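Long-range contacts in rieske iron-sulfur protein soxF (Sulfolobus acidocaldarius, PDB 1JM1), which carries a [2Fe-2S] cluster and probably passes electrons along an archaeal respiratory chain, as Rieske proteins of quinol-oxidising systems do: residues C30-F35 / F45-Q50; A51-Q56 / K118-H123; T58-P63 / F88-V93; P102-V107 / N198-N203; S129-K134 / G142-P147. All coordinates share one frame; numbering follows the deposited sequence.

Contact 1: residues C30-F35 / F45-Q50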
# COMPACT_ATOMS: atom_id res chain seq x y z
N CYS A 30 5.18 -4.87 14.91
CA CYS A 30 5.13 -4.00 13.72
C CYS A 30 4.33 -4.67 12.62
O CYS A 30 4.71 -5.71 12.15
CB CYS A 30 6.55 -3.70 13.30
SG CYS A 30 6.64 -2.61 11.88
N ALA A 31 3.16 -4.04 12.26
CA ALA A 31 2.24 -4.62 11.27
C ALA A 31 2.42 -4.09 9.89
O ALA A 31 1.56 -4.34 9.02
CB ALA A 31 0.80 -4.34 11.73
N VAL A 32 3.50 -3.35 9.63
CA VAL A 32 3.80 -2.73 8.33
C VAL A 32 5.10 -3.33 7.82
O VAL A 32 6.05 -3.50 8.58
CB VAL A 32 3.97 -1.17 8.55
CG1 VAL A 32 4.38 -0.47 7.36
CG2 VAL A 32 2.61 -0.62 9.08
N TYR A 33 5.16 -3.63 6.50
CA TYR A 33 6.29 -4.31 5.91
C TYR A 33 6.59 -3.65 4.58
O TYR A 33 5.80 -3.76 3.62
CB TYR A 33 6.00 -5.79 5.75
CG TYR A 33 7.11 -6.69 5.41
CD1 TYR A 33 7.81 -7.39 6.39
CD2 TYR A 33 7.55 -6.84 4.07
CE1 TYR A 33 8.86 -8.22 6.08
CE2 TYR A 33 8.59 -7.71 3.79
CZ TYR A 33 9.23 -8.37 4.81
OH TYR A 33 10.25 -9.30 4.53
N PHE A 34 7.72 -2.96 4.47
CA PHE A 34 8.04 -2.17 3.29
C PHE A 34 8.66 -3.02 2.21
O PHE A 34 9.38 -3.99 2.50
CB PHE A 34 8.97 -1.00 3.63
CG PHE A 34 8.26 0.07 4.45
CD1 PHE A 34 8.32 0.01 5.83
CD2 PHE A 34 7.56 1.07 3.83
CE1 PHE A 34 7.67 1.00 6.56
CE2 PHE A 34 6.90 2.06 4.56
CZ PHE A 34 6.96 2.03 5.93
N PHE A 35 8.43 -2.60 0.97
CA PHE A 35 9.01 -3.24 -0.22
C PHE A 35 8.96 -2.20 -1.35
O PHE A 35 8.45 -1.08 -1.14
CB PHE A 35 8.26 -4.54 -0.58
CG PHE A 35 6.83 -4.40 -0.98
CD1 PHE A 35 6.43 -4.44 -2.30
CD2 PHE A 35 5.83 -4.23 -0.02
CE1 PHE A 35 5.11 -4.38 -2.67
CE2 PHE A 35 4.49 -4.16 -0.39
CZ PHE A 35 4.12 -4.24 -1.70
N PHE A 45 4.05 -0.51 1.01
CA PHE A 45 4.04 -1.28 2.24
C PHE A 45 2.89 -2.25 2.24
O PHE A 45 1.78 -1.93 1.81
CB PHE A 45 4.02 -0.37 3.48
CG PHE A 45 2.81 0.50 3.63
CD1 PHE A 45 1.74 0.11 4.38
CD2 PHE A 45 2.72 1.71 2.96
CE1 PHE A 45 0.61 0.88 4.46
CE2 PHE A 45 1.57 2.49 3.03
CZ PHE A 45 0.52 2.09 3.79
N LEU A 46 3.15 -3.42 2.83
CA LEU A 46 2.12 -4.33 3.29
C LEU A 46 1.67 -3.88 4.64
O LEU A 46 2.46 -3.38 5.44
CB LEU A 46 2.63 -5.81 3.49
CG LEU A 46 3.29 -6.57 2.45
CD1 LEU A 46 3.65 -8.00 2.93
CD2 LEU A 46 2.37 -6.77 1.24
N VAL A 47 0.39 -4.11 4.94
CA VAL A 47 -0.14 -3.88 6.29
C VAL A 47 -1.13 -4.96 6.61
O VAL A 47 -2.00 -5.28 5.78
CB VAL A 47 -0.73 -2.48 6.43
CG1 VAL A 47 -1.86 -2.17 5.43
CG2 VAL A 47 -1.19 -2.22 7.88
N ASP A 48 -1.01 -5.53 7.80
CA ASP A 48 -2.03 -6.44 8.33
C ASP A 48 -3.01 -5.58 9.06
O ASP A 48 -2.75 -5.07 10.17
CB ASP A 48 -1.45 -7.53 9.19
CG ASP A 48 -2.53 -8.49 9.67
OD1 ASP A 48 -3.66 -8.11 9.91
OD2 ASP A 48 -2.16 -9.67 9.96
N LEU A 49 -4.20 -5.31 8.43
CA LEU A 49 -5.14 -4.39 9.01
C LEU A 49 -5.77 -4.91 10.28
O LEU A 49 -6.22 -4.07 11.11
CB LEU A 49 -6.18 -3.93 8.02
CG LEU A 49 -5.70 -2.99 6.90
CD1 LEU A 49 -6.83 -2.63 5.96
CD2 LEU A 49 -5.12 -1.68 7.45
N GLN A 50 -5.83 -6.21 10.50
CA GLN A 50 -6.35 -6.73 11.77
C GLN A 50 -5.33 -6.55 12.87
O GLN A 50 -5.69 -6.15 13.99
CB GLN A 50 -6.76 -8.21 11.56
CG GLN A 50 -7.26 -8.84 12.88
CD GLN A 50 -7.83 -10.25 12.59
OE1 GLN A 50 -8.89 -10.46 13.09
NE2 GLN A 50 -7.11 -11.11 11.99
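The F34 ring takes F45 CB over one face, a CH-pi contact in which CB lies 4.2 Å from the ring centroid and 28° off the normal. The F35 ring is met at its edge instead: L46 N and Y33 O both lie near its plane, with L46 N 3.6 Å from F35 CE2. That same CE2 also touches L46 CD2 at 3.7 Å. The first torsion of F35 sets CG between the backbone N and the carbonyl carbon (chi1 64°), from where the ring's CE2 reaches L46. Replacing F35 with an alanine would probably open a gap beside L46 CD2, where the ring's CE2 now packs.

These rings sit on a beta hairpin, strands 32-36 and 43-48, running antiparallel at 163° with axes 4.3 Å apart. Y33 and L46 are the hydrogen-bonded pair, Y33 N to L46 O at 2.9 Å and L46 N to Y33 O at 2.8 Å; V32-V47 and F34-F45 are the flanking non-hydrogen-bonded pairs. V32 CG1 packs on F45 CB at 3.9 Å, on the face that also holds F34. Where the ladder ends, D48 N donates to A31 O at 3.1 Å, the donor lying in the carbonyl plane. D48 is also the N-cap of helix 49-53, its OD1 accepting from A51 N and weakly from Q50 N.

Contact 2: residues A51-Q56 / K118-H123. With MG (magnesium ion), chain B.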
# COMPACT_ATOMS: atom_id res chain seq x y z
N ALA A 51 -4.04 -6.84 12.62
CA ALA A 51 -3.05 -6.56 13.63
C ALA A 51 -3.02 -5.08 13.98
O ALA A 51 -2.89 -4.70 15.15
CB ALA A 51 -1.67 -7.06 13.15
N LEU A 52 -3.19 -4.24 12.99
CA LEU A 52 -3.13 -2.80 13.20
C LEU A 52 -4.32 -2.29 14.06
O LEU A 52 -4.12 -1.53 14.99
CB LEU A 52 -3.06 -2.08 11.87
CG LEU A 52 -2.87 -0.57 11.98
CD1 LEU A 52 -1.44 -0.24 12.36
CD2 LEU A 52 -3.27 0.10 10.64
N THR A 53 -5.53 -2.64 13.62
CA THR A 53 -6.76 -2.04 14.14
C THR A 53 -7.45 -2.88 15.20
O THR A 53 -8.35 -2.35 15.89
CB THR A 53 -7.80 -1.78 13.03
OG1 THR A 53 -8.31 -3.01 12.55
CG2 THR A 53 -7.25 -0.96 11.88
N GLY A 54 -7.17 -4.12 15.29
CA GLY A 54 -7.94 -5.04 16.12
C GLY A 54 -9.22 -5.51 15.47
O GLY A 54 -9.85 -6.40 16.05
N GLN A 55 -9.58 -5.13 14.33
CA GLN A 55 -10.78 -5.44 13.56
C GLN A 55 -10.47 -6.42 12.44
O GLN A 55 -9.43 -6.32 11.79
CB GLN A 55 -11.42 -4.21 12.97
CG GLN A 55 -11.84 -3.16 13.94
CD GLN A 55 -12.48 -1.96 13.30
OE1 GLN A 55 -12.16 -0.81 13.63
NE2 GLN A 55 -13.37 -2.14 12.34
N GLN A 56 -11.41 -7.34 12.20
CA GLN A 56 -11.20 -8.33 11.14
C GLN A 56 -11.53 -7.75 9.81
O GLN A 56 -12.60 -8.04 9.22
CB GLN A 56 -12.11 -9.54 11.49
CG GLN A 56 -11.75 -10.80 10.70
CD GLN A 56 -12.63 -12.03 10.80
OE1 GLN A 56 -12.13 -13.17 10.82
NE2 GLN A 56 -13.95 -11.85 10.95
N LYS A 118 -5.65 2.81 15.35
CA LYS A 118 -7.04 2.46 15.68
C LYS A 118 -7.93 2.71 14.48
O LYS A 118 -8.93 1.98 14.27
CB LYS A 118 -7.53 3.28 16.85
CG LYS A 118 -8.91 2.97 17.31
CD LYS A 118 -9.24 3.76 18.64
CE LYS A 118 -10.73 3.86 18.90
NZ LYS A 118 -11.30 5.03 19.65
N GLY A 119 -7.66 3.73 13.71
CA GLY A 119 -8.51 4.09 12.56
C GLY A 119 -7.98 3.64 11.22
O GLY A 119 -8.64 3.91 10.22
N ALA A 120 -6.81 3.06 11.15
CA ALA A 120 -6.14 2.75 9.89
C ALA A 120 -6.06 3.94 8.98
O ALA A 120 -6.26 3.83 7.76
CB ALA A 120 -6.76 1.54 9.20
N ASP A 121 -5.71 5.11 9.54
CA ASP A 121 -5.62 6.34 8.79
C ASP A 121 -4.19 6.79 8.65
O ASP A 121 -3.45 6.89 9.66
CB ASP A 121 -6.45 7.44 9.48
CG ASP A 121 -7.94 7.20 9.42
OD1 ASP A 121 -8.43 6.76 8.35
OD2 ASP A 121 -8.60 7.45 10.42
N LEU A 122 -3.73 7.01 7.44
CA LEU A 122 -2.35 7.35 7.15
C LEU A 122 -2.26 8.86 6.82
O LEU A 122 -2.85 9.30 5.80
CB LEU A 122 -1.83 6.50 6.03
CG LEU A 122 -0.38 6.71 5.60
CD1 LEU A 122 0.60 6.65 6.78
CD2 LEU A 122 -0.01 5.66 4.54
N HIS A 123 -1.59 9.62 7.67
CA HIS A 123 -1.56 11.08 7.64
C HIS A 123 -0.18 11.55 7.15
O HIS A 123 0.85 11.26 7.79
CB HIS A 123 -1.89 11.56 9.07
CG HIS A 123 -1.92 13.03 9.28
ND1 HIS A 123 -2.67 13.53 10.33
CD2 HIS A 123 -1.34 14.09 8.69
CE1 HIS A 123 -2.49 14.83 10.33
NE2 HIS A 123 -1.69 15.25 9.36
MG MG B . -10.72 7.49 10.57
O HOH W 1 -9.97 -0.16 15.56
O HOH W 2 -10.91 5.39 10.60
O HOH W 3 -10.94 7.41 8.62
O HOH W 4 -10.87 9.63 10.51
O HOH W 5 -12.79 7.58 10.75
O HOH W 6 -10.53 7.56 12.57
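At the C-terminal end of helix 49-53, L52 and T53 pack against A120, the first residue of a G1 beta bulge in which A120 and D121 both face Y116. The contact is small and apolar: T53 CG2 reaches A120 CB at 3.7 Å, and L52 CD2 meets the same CB at 4.0 Å. The L52 side chain continues onto L115 and A117, joining the helix end to the neighbouring strand 114-116.

T53 divides its two branches between jobs. With chi1 at 70°, OG1 lies between the backbone N and the carbonyl carbon, where it accepts from Q55 N at 3.0 Å in an ST turn and is also bonded to L49 O; CG2 is left to face A120. An alanine in place of T53 would probably leave Q55 N without its side-chain acceptor and open a gap beside A120 CB.

A water lies 2.7 Å from both T53 O and K118 O, although further acceptors compete for its protons. The second bulge residue, D121, binds magnesium through OD2 at 2.1 Å. One of the metal's waters donates to G119 O and another to D121 OD1, so the hydration shell is bonded to the G119 carbonyl and to the second carboxylate oxygen of D121. One monodentate carboxylate oxygen plus five waters, placed in opposed pairs, is the octahedral coordination typical of a hydrated magnesium ion.

Contact 3: residues T58-P63 / F88-V93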
# COMPACT_ATOMS: atom_id res chain seq x y z
N THR A 58 -11.24 -7.77 6.03
CA THR A 58 -10.88 -8.77 5.04
C THR A 58 -11.16 -8.31 3.61
O THR A 58 -10.78 -9.02 2.68
CB THR A 58 -11.55 -10.12 5.27
OG1 THR A 58 -12.95 -9.97 5.20
CG2 THR A 58 -11.20 -10.70 6.65
N GLU A 59 -11.78 -7.17 3.40
CA GLU A 59 -12.10 -6.70 2.05
C GLU A 59 -12.32 -5.18 2.16
O GLU A 59 -12.98 -4.73 3.08
CB GLU A 59 -13.34 -7.42 1.55
CG GLU A 59 -13.72 -7.09 0.12
CD GLU A 59 -14.89 -7.95 -0.36
OE1 GLU A 59 -15.63 -8.57 0.43
OE2 GLU A 59 -15.06 -8.06 -1.58
N ILE A 60 -11.76 -4.46 1.20
CA ILE A 60 -11.87 -3.00 1.15
C ILE A 60 -12.29 -2.65 -0.29
O ILE A 60 -12.04 -3.40 -1.24
CB ILE A 60 -10.64 -2.29 1.60
CG1 ILE A 60 -9.47 -2.48 0.63
CG2 ILE A 60 -10.22 -2.69 3.00
CD1 ILE A 60 -8.15 -1.88 1.04
N PRO A 61 -12.89 -1.46 -0.50
CA PRO A 61 -13.32 -1.13 -1.86
C PRO A 61 -12.15 -0.72 -2.72
O PRO A 61 -11.14 -0.23 -2.24
CB PRO A 61 -14.28 0.08 -1.63
CG PRO A 61 -14.55 0.16 -0.16
CD PRO A 61 -13.33 -0.48 0.49
N ASN A 62 -12.34 -0.87 -4.06
CA ASN A 62 -11.46 -0.25 -5.00
C ASN A 62 -12.07 1.07 -5.43
O ASN A 62 -12.97 1.08 -6.30
CB ASN A 62 -11.21 -1.10 -6.25
CG ASN A 62 -10.39 -0.35 -7.25
OD1 ASN A 62 -9.71 0.65 -6.89
ND2 ASN A 62 -10.39 -0.76 -8.49
N PRO A 63 -11.63 2.22 -4.90
CA PRO A 63 -12.27 3.50 -5.27
C PRO A 63 -12.03 3.91 -6.70
O PRO A 63 -12.69 4.83 -7.19
CB PRO A 63 -11.64 4.50 -4.29
CG PRO A 63 -10.33 3.92 -4.00
CD PRO A 63 -10.51 2.41 -3.95
N PHE A 88 -3.08 -6.35 3.24
CA PHE A 88 -3.28 -5.41 2.14
C PHE A 88 -1.96 -4.71 1.86
O PHE A 88 -0.99 -4.83 2.63
CB PHE A 88 -4.37 -4.37 2.52
CG PHE A 88 -5.70 -5.02 2.80
CD1 PHE A 88 -6.00 -5.52 4.06
CD2 PHE A 88 -6.63 -5.14 1.80
CE1 PHE A 88 -7.22 -6.11 4.31
CE2 PHE A 88 -7.86 -5.73 2.02
CZ PHE A 88 -8.14 -6.19 3.30
N ALA A 89 -1.91 -3.92 0.80
CA ALA A 89 -0.72 -3.16 0.48
C ALA A 89 -1.08 -1.89 -0.26
O ALA A 89 -2.05 -1.83 -1.02
CB ALA A 89 0.24 -4.00 -0.36
N PHE A 90 -0.24 -0.87 -0.07
CA PHE A 90 -0.44 0.46 -0.64
C PHE A 90 0.88 1.00 -1.14
O PHE A 90 1.96 0.69 -0.64
CB PHE A 90 -1.01 1.41 0.41
CG PHE A 90 -2.38 1.02 0.93
CD1 PHE A 90 -2.51 0.14 1.97
CD2 PHE A 90 -3.53 1.56 0.33
CE1 PHE A 90 -3.76 -0.26 2.40
CE2 PHE A 90 -4.78 1.19 0.79
CZ PHE A 90 -4.89 0.30 1.80
N SER A 91 0.77 1.97 -2.09
CA SER A 91 1.90 2.85 -2.37
C SER A 91 2.28 3.64 -1.11
O SER A 91 1.44 4.05 -0.33
CB SER A 91 1.51 3.82 -3.47
OG SER A 91 2.56 4.74 -3.75
N ASP A 92 3.60 3.87 -0.97
CA ASP A 92 4.13 4.71 0.10
C ASP A 92 4.42 6.13 -0.37
O ASP A 92 5.12 6.85 0.37
CB ASP A 92 5.35 4.08 0.72
CG ASP A 92 5.79 4.70 2.01
OD1 ASP A 92 4.84 5.03 2.81
OD2 ASP A 92 6.99 4.82 2.29
N VAL A 93 3.92 6.55 -1.51
CA VAL A 93 4.14 7.90 -2.06
C VAL A 93 2.82 8.64 -2.07
O VAL A 93 1.84 8.23 -2.73
CB VAL A 93 4.82 7.86 -3.42
CG1 VAL A 93 5.03 9.31 -3.92
CG2 VAL A 93 6.12 7.08 -3.42
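E59 OE2 has two partners, K79 NZ in a salt bridge and T77 OG1 in a hydrogen bond, while the backbone N of E59 approaches the edge of the F88 ring, 3.8 Å from CZ. T58 C lies at that edge too, 3.7 Å from F88 CZ and near the ring plane, so the rim of the phenylalanine abuts the T58-E59 peptide. No hydrogen bond links the two segments; what remains is apolar.

I60 supplies it. Its chi1 of 68° sets CG1 between the backbone N and the carbonyl carbon, and CD1 beyond it touches F88 CD2 at 3.7 Å and F90 CZ at 4.0 Å, while CG2 meets F88 CE2 at 4.0 Å. The I60 and F88 side chains lie alongside each other, pointing opposite ways.

The contact joins two separate sheets: strand 59-61 pairs with 77-79, whereas 87-91 pairs with 43-48, F88 bonding to V47. Their axes pass 10.0 Å apart at 34°, leaving side chains to bridge the distance. A89, between the two phenylalanines, packs on F35 and L46. Beyond F90, S91 OG accepts from V93 N at 3.2 Å, an ST turn leading to the cluster ligand C94.

Contact 4: residues P102-V107 / N198-N203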
# COMPACT_ATOMS: atom_id res chain seq x y z
N PRO A 102 4.88 8.25 6.19
CA PRO A 102 5.50 7.59 7.36
C PRO A 102 4.59 6.54 7.99
O PRO A 102 4.15 6.64 9.13
CB PRO A 102 5.80 8.77 8.33
CG PRO A 102 4.67 9.73 8.03
CD PRO A 102 4.43 9.63 6.51
N ALA A 103 4.31 5.49 7.20
CA ALA A 103 3.46 4.42 7.66
C ALA A 103 4.05 3.64 8.82
O ALA A 103 3.33 2.94 9.52
CB ALA A 103 3.14 3.47 6.51
N GLN A 104 5.35 3.78 9.03
CA GLN A 104 6.04 3.10 10.14
C GLN A 104 5.90 3.83 11.48
O GLN A 104 6.23 3.27 12.50
CB GLN A 104 7.56 2.92 9.85
CG GLN A 104 8.39 4.20 9.80
CD GLN A 104 8.35 5.05 8.64
OE1 GLN A 104 7.56 4.98 7.74
NE2 GLN A 104 9.15 6.15 8.62
N VAL A 105 5.43 5.09 11.45
CA VAL A 105 5.30 5.88 12.69
C VAL A 105 3.88 5.66 13.19
O VAL A 105 2.92 6.19 12.62
CB VAL A 105 5.63 7.33 12.48
CG1 VAL A 105 5.44 8.11 13.80
CG2 VAL A 105 7.08 7.52 11.94
N ILE A 106 3.71 4.83 14.21
CA ILE A 106 2.40 4.43 14.68
C ILE A 106 1.92 5.43 15.73
O ILE A 106 2.67 5.69 16.71
CB ILE A 106 2.40 3.01 15.24
CG1 ILE A 106 3.07 2.00 14.27
CG2 ILE A 106 1.02 2.63 15.69
CD1 ILE A 106 2.43 1.93 12.88
N VAL A 107 0.79 6.07 15.50
CA VAL A 107 0.35 7.18 16.30
C VAL A 107 -1.02 6.86 16.92
O VAL A 107 -1.79 5.96 16.49
CB VAL A 107 0.35 8.52 15.52
CG1 VAL A 107 1.75 8.82 15.03
CG2 VAL A 107 -0.63 8.52 14.36
N ASN A 198 12.87 -3.55 7.54
CA ASN A 198 11.82 -4.17 8.33
C ASN A 198 12.44 -4.93 9.50
O ASN A 198 13.40 -5.67 9.25
CB ASN A 198 10.99 -5.14 7.48
CG ASN A 198 10.31 -4.44 6.31
OD1 ASN A 198 9.60 -3.44 6.53
ND2 ASN A 198 10.50 -4.94 5.13
N PRO A 199 11.90 -4.83 10.70
CA PRO A 199 10.83 -3.99 11.12
C PRO A 199 11.27 -2.55 11.28
O PRO A 199 12.37 -2.33 11.74
CB PRO A 199 10.31 -4.56 12.46
CG PRO A 199 11.59 -5.15 13.03
CD PRO A 199 12.42 -5.65 11.85
N SER A 200 10.38 -1.62 10.97
CA SER A 200 10.67 -0.20 11.01
C SER A 200 9.81 0.57 11.99
O SER A 200 10.00 1.79 12.14
CB SER A 200 10.41 0.34 9.57
OG SER A 200 8.97 0.22 9.30
N CYS A 201 8.79 -0.02 12.58
CA CYS A 201 7.79 0.77 13.32
C CYS A 201 8.40 1.41 14.55
O CYS A 201 9.31 0.87 15.22
CB CYS A 201 6.64 -0.10 13.78
SG CYS A 201 5.59 -0.80 12.51
N SER A 202 7.85 2.55 14.86
CA SER A 202 8.18 3.27 16.09
C SER A 202 6.85 3.88 16.58
O SER A 202 5.91 4.04 15.81
CB SER A 202 9.22 4.33 15.91
OG SER A 202 8.72 5.33 14.97
N ASN A 203 6.75 4.16 17.87
CA ASN A 203 5.59 4.86 18.39
C ASN A 203 5.77 6.38 18.32
O ASN A 203 6.81 6.92 18.81
CB ASN A 203 5.31 4.47 19.86
CG ASN A 203 4.70 3.07 19.85
OD1 ASN A 203 3.83 2.74 19.08
ND2 ASN A 203 5.24 2.24 20.73
O HOH W 7 1.70 5.14 19.38
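From CB to its tip, the I106 side chain runs beside the S202 carbonyl and the C201 sulfur. CB lies 3.7 Å from S202 O, CG1 touches C201 SG at 4.2 Å, and CD1 also ends against that sulfur. Chi1 of -50° holds CG1 anti to the carbonyl carbon, on the side where C201 SG, disulfide-bonded to C30, is found.

The backbones form a short parallel ladder, V105 opposite S202 and I106 opposite N203. I106 N donates to S202 O at 2.8 Å, almost in line with the carbonyl bond, and S202 N donates to Q104 O at 3.0 Å. Q104 O also receives a CA-H...O contact from C201. Before the ladder, S200 OG sits 3.1 Å from Q104 CB, a tight approach between a hydroxyl and an aliphatic carbon. At its other end a water donates to I106 O at 2.9 Å and to N203 OD1 at 3.2 Å, bridging the strands.

Strand 202-203 is thereby added to the edge of the six-stranded sheet, next to 105-107, while the disulfide ties C201 separately to C30. With the I106-C201 touch as its main apolar contact, the pairing of 105-107 with 202-203 probably rests more on backbone bonds and the bridging water than on apolar packing.

Contact 5: residues S129-K134 / G142-P147. With FES (Fe2/s2 (inorganic) cluster), chain C.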
# COMPACT_ATOMS: atom_id res chain seq x y z
N SER A 129 -2.65 15.46 4.15
CA SER A 129 -3.55 14.49 3.55
C SER A 129 -3.69 13.28 4.45
O SER A 129 -2.70 12.78 4.98
CB SER A 129 -3.05 14.05 2.17
OG SER A 129 -3.03 15.10 1.27
N ILE A 130 -4.93 12.81 4.61
CA ILE A 130 -5.21 11.60 5.39
C ILE A 130 -5.93 10.61 4.51
O ILE A 130 -7.00 10.92 3.98
CB ILE A 130 -5.99 11.89 6.68
CG1 ILE A 130 -5.25 12.96 7.55
CG2 ILE A 130 -6.22 10.60 7.46
CD1 ILE A 130 -5.97 13.30 8.84
N TYR A 131 -5.37 9.42 4.41
CA TYR A 131 -5.91 8.31 3.62
C TYR A 131 -6.48 7.26 4.55
O TYR A 131 -5.80 6.78 5.46
CB TYR A 131 -4.82 7.70 2.78
CG TYR A 131 -4.10 8.67 1.85
CD1 TYR A 131 -2.84 9.18 2.20
CD2 TYR A 131 -4.68 9.07 0.66
CE1 TYR A 131 -2.21 10.06 1.34
CE2 TYR A 131 -4.02 9.91 -0.22
CZ TYR A 131 -2.78 10.40 0.13
OH TYR A 131 -2.13 11.20 -0.77
N ALA A 132 -7.76 6.89 4.32
CA ALA A 132 -8.45 5.91 5.14
C ALA A 132 -8.20 4.54 4.53
O ALA A 132 -8.89 4.11 3.60
CB ALA A 132 -9.91 6.26 5.21
N LEU A 133 -7.17 3.83 5.02
CA LEU A 133 -6.76 2.56 4.41
C LEU A 133 -7.87 1.52 4.43
O LEU A 133 -8.03 0.77 3.46
CB LEU A 133 -5.51 2.02 5.09
CG LEU A 133 -4.31 2.97 5.13
CD1 LEU A 133 -3.10 2.20 5.71
CD2 LEU A 133 -3.97 3.54 3.76
N LYS A 134 -8.64 1.43 5.52
CA LYS A 134 -9.66 0.40 5.58
C LYS A 134 -10.87 0.77 4.68
O LYS A 134 -11.70 -0.09 4.45
CB LYS A 134 -9.83 0.03 7.02
CG LYS A 134 -10.66 0.83 7.86
CD LYS A 134 -10.82 0.14 9.27
CE LYS A 134 -11.26 1.11 10.37
NZ LYS A 134 -12.64 1.62 10.03
N GLY A 142 -7.42 16.91 4.08
CA GLY A 142 -6.26 17.43 3.41
C GLY A 142 -6.42 17.46 1.92
O GLY A 142 -7.48 17.18 1.37
N PRO A 143 -5.35 17.85 1.23
CA PRO A 143 -5.46 18.26 -0.16
C PRO A 143 -5.29 17.19 -1.22
O PRO A 143 -5.48 17.48 -2.42
CB PRO A 143 -4.34 19.35 -0.29
CG PRO A 143 -3.29 18.86 0.66
CD PRO A 143 -4.07 18.32 1.83
N ALA A 144 -4.95 15.96 -0.90
CA ALA A 144 -4.71 14.95 -1.91
C ALA A 144 -5.93 14.82 -2.78
O ALA A 144 -7.07 14.75 -2.27
CB ALA A 144 -4.38 13.60 -1.28
N PRO A 145 -5.76 14.76 -4.09
CA PRO A 145 -6.93 14.82 -4.98
C PRO A 145 -7.53 13.49 -5.36
O PRO A 145 -8.53 13.47 -6.09
CB PRO A 145 -6.34 15.54 -6.23
CG PRO A 145 -4.94 14.99 -6.27
CD PRO A 145 -4.50 15.01 -4.84
N ARG A 146 -6.97 12.39 -4.89
CA ARG A 146 -7.43 11.06 -5.26
C ARG A 146 -6.92 10.08 -4.22
O ARG A 146 -6.00 10.40 -3.45
CB ARG A 146 -6.95 10.69 -6.65
CG ARG A 146 -5.43 10.63 -6.79
CD ARG A 146 -5.04 10.47 -8.23
NE ARG A 146 -3.58 10.36 -8.48
CZ ARG A 146 -2.92 9.26 -8.60
NH1 ARG A 146 -3.46 8.08 -8.42
NH2 ARG A 146 -1.61 9.33 -8.91
N PRO A 147 -7.48 8.88 -4.19
CA PRO A 147 -7.11 7.89 -3.16
C PRO A 147 -5.67 7.40 -3.31
O PRO A 147 -5.08 7.34 -4.40
CB PRO A 147 -8.10 6.75 -3.37
CG PRO A 147 -9.30 7.41 -4.01
CD PRO A 147 -8.67 8.42 -4.95
FE1 FES C . 1.39 14.52 1.21
FE2 FES C . 1.13 17.10 0.37
S1 FES C . -0.17 16.04 1.88
S2 FES C . 2.75 15.63 -0.22
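Between the strand 130-132 and the irregular 142-147 segment the backbones come close at one end only, S129 CA to G142 CA at 4.0 Å, and no bridge pairs them. The G142-P143-A144-P145 run is the proline-rich loop of Rieske proteins, which lies over the [2Fe-2S] cluster; P143 touches H96, a cluster-binding residue. G142 has phi 83°, and a CB there would stand 2.6 Å from S129 CA, so a side chain would clash.

S129 OG is the meeting point of the contact. With OG anti to the carbonyl carbon (chi1 -63°), the hydroxyl lies 3.1 Å from the cluster sulfur S1 and accepts a weak bond from A144 N at 3.0 Å, the N-H...O angle being only 131°. P143 CD leans on the same oxygen at 3.4 Å. The S129 hydroxyl, set this near the cluster, would probably raise its reduction potential, as in other Rieske proteins.

Y131 reaches in from the strand. Its OH is hydrogen-bonded to V95 N, and its side chain touches C94, another cluster-binding residue. A144 CB sits between the two hydroxyls, 3.3 Å from Y131 OH and also close to S129 OG. Farther along the loop, R146 O lies near the plane of the Y131 ring, at its edge, 3.8 Å from CE2.

In the fold
Contacts 1 and 3 are buried, contacts 2 and 4 lie at the surface, and contact 5 is partly buried beside the cluster. The two buried ones share a sheet: F45 and V47 of contact 1 bond to F90 and F88 of contact 3. Helix 49-53 serves contacts 1 and 2, and contacts 2, 4 and 5 all reach the six-stranded sheet, with L122 bonded to Y131. The C30-C201 disulfide ties contact 1 to contact 4. Chemistry follows place: aromatic and aliphatic side chains inside, waters or a hydrated metal at the surface, and hydroxyls near the iron-sulfur centre. K134 O and L133 O meet I60, bringing contact 3 to contact 5.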